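Local coordinates for aggregation suppressing protein (Salmonella enterica subsp. enterica serovar Typhimurium, PDB 4ZJ9) that probably acts as a small heat shock chaperone of the Hsp20 family, suppressing aggregation of other proteins under stress, at residues Y57-S62 with G78-T83. Residues are numbered along the deposited sequence; the frame is centred on the assembly and turned at random.
Sequences YLLTVS and GNLNIT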
# COMPACT_ATOMS: atom_id res chain seq x y z
N TYR A 57 -20.49 7.67 3.33
CA TYR A 57 -19.48 7.46 2.34
C TYR A 57 -18.27 6.78 2.99
O TYR A 57 -18.05 6.89 4.15
CB TYR A 57 -19.08 8.78 1.70
CG TYR A 57 -20.22 9.54 1.06
CD1 TYR A 57 -21.00 10.45 1.79
CD2 TYR A 57 -20.53 9.34 -0.27
CE1 TYR A 57 -22.06 11.12 1.20
CE2 TYR A 57 -21.57 10.02 -0.87
CZ TYR A 57 -22.34 10.89 -0.15
OH TYR A 57 -23.37 11.51 -0.81
N LEU A 58 -17.51 6.04 2.20
CA LEU A 58 -16.23 5.47 2.63
C LEU A 58 -15.19 5.88 1.62
O LEU A 58 -15.30 5.56 0.45
CB LEU A 58 -16.25 3.97 2.80
CG LEU A 58 -14.88 3.39 3.24
CD1 LEU A 58 -14.57 3.70 4.70
CD2 LEU A 58 -14.80 1.88 2.99
N LEU A 59 -14.20 6.61 2.10
CA LEU A 59 -13.07 7.00 1.29
C LEU A 59 -11.93 6.07 1.64
O LEU A 59 -11.58 5.87 2.82
CB LEU A 59 -12.68 8.45 1.63
CG LEU A 59 -11.38 8.91 1.02
CD1 LEU A 59 -11.50 9.01 -0.48
CD2 LEU A 59 -11.03 10.23 1.68
N THR A 60 -11.34 5.49 0.62
CA THR A 60 -10.15 4.66 0.81
C THR A 60 -8.99 5.23 0.03
O THR A 60 -9.04 5.36 -1.20
CB THR A 60 -10.46 3.20 0.31
OG1 THR A 60 -11.53 2.70 1.11
CG2 THR A 60 -9.29 2.29 0.48
N VAL A 61 -7.90 5.55 0.74
CA VAL A 61 -6.73 6.08 0.09
C VAL A 61 -5.59 5.05 0.19
O VAL A 61 -5.32 4.52 1.25
CB VAL A 61 -6.30 7.39 0.74
CG1 VAL A 61 -5.18 8.06 -0.07
CG2 VAL A 61 -7.48 8.32 0.82
N SER A 62 -4.94 4.81 -0.96
CA SER A 62 -3.80 3.86 -1.04
C SER A 62 -2.54 4.58 -0.54
O SER A 62 -2.09 5.52 -1.18
CB SER A 62 -3.55 3.37 -2.46
OG SER A 62 -2.48 2.37 -2.46
N GLY A 78 -15.70 23.32 5.48
CA GLY A 78 -16.53 22.37 4.76
C GLY A 78 -15.80 21.37 3.85
O GLY A 78 -16.45 20.55 3.23
N ASN A 79 -14.48 21.48 3.73
CA ASN A 79 -13.70 20.46 3.00
C ASN A 79 -12.87 19.56 3.96
O ASN A 79 -12.36 19.99 4.97
CB ASN A 79 -12.86 21.10 1.86
CG ASN A 79 -13.71 22.04 0.96
OD1 ASN A 79 -14.72 21.63 0.38
ND2 ASN A 79 -13.31 23.29 0.87
N LEU A 80 -12.80 18.29 3.57
CA LEU A 80 -11.98 17.25 4.22
C LEU A 80 -10.68 17.24 3.48
O LEU A 80 -10.67 17.02 2.25
CB LEU A 80 -12.63 15.88 4.04
CG LEU A 80 -11.77 14.69 4.48
CD1 LEU A 80 -11.40 14.81 5.95
CD2 LEU A 80 -12.52 13.42 4.21
N ASN A 81 -9.59 17.43 4.23
CA ASN A 81 -8.26 17.51 3.68
C ASN A 81 -7.46 16.39 4.29
O ASN A 81 -7.45 16.21 5.52
CB ASN A 81 -7.61 18.85 3.98
CG ASN A 81 -8.31 20.00 3.26
OD1 ASN A 81 -8.68 19.90 2.05
ND2 ASN A 81 -8.52 21.09 4.00
N ILE A 82 -6.87 15.60 3.42
CA ILE A 82 -6.01 14.51 3.82
C ILE A 82 -4.61 14.84 3.31
O ILE A 82 -4.39 14.92 2.11
CB ILE A 82 -6.42 13.18 3.16
CG1 ILE A 82 -7.93 12.88 3.24
CG2 ILE A 82 -5.52 12.02 3.69
CD1 ILE A 82 -8.47 12.66 4.61
N THR A 83 -3.67 14.99 4.22
CA THR A 83 -2.32 15.43 3.87
C THR A 83 -1.30 14.42 4.31
O THR A 83 -1.27 14.01 5.45
CB THR A 83 -1.97 16.74 4.59
OG1 THR A 83 -3.01 17.68 4.35
CG2 THR A 83 -0.64 17.29 4.10
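L59 meets L80 and I82 without any polar bond between strands 56-62 and 79-84, and the contact rests on one methyl group. CD2 of L59 approaches L80 CD2 to 4.3 Å and I82 CG1 to 4.4 Å, so this methyl bears on both partners at once. Those partners are also neighbours: L80 CD2 lies 4.1 Å from I82 CD1, so the two offer L59 one joined apolar surface, which it touches lightly. In L59 and L80 alike, CG anti to the backbone N (chi1 near 170°) extends the side chain toward the opposite sheet, and chi2 (68° and 60°) turns the CD2 methyls to each other. The backbones stand well apart, with the CA atoms of L59 and L80 10.7 Å apart, far beyond backbone pairing distance. V61 also points inward, but its CG2 stays 5.1 Å from I82 CG2, a looser approach. All three touching residues are buried, and F111 against L59, with L129 against I82, continues the apolar layer. On the outer faces, N81 OD1 hydrogen-bonds S110 OG across to the adjacent strand, while T60 packs on I102 of the second subunit. Here the four-stranded sheet containing 56-62 faces the three-stranded sheet containing 79-84, and the side chains of L59, L80 and I82, meeting without interlocking at the loose limit of van der Waals contact, form part of the core of the immunoglobulin-like beta sandwich of the alpha-crystallin domain.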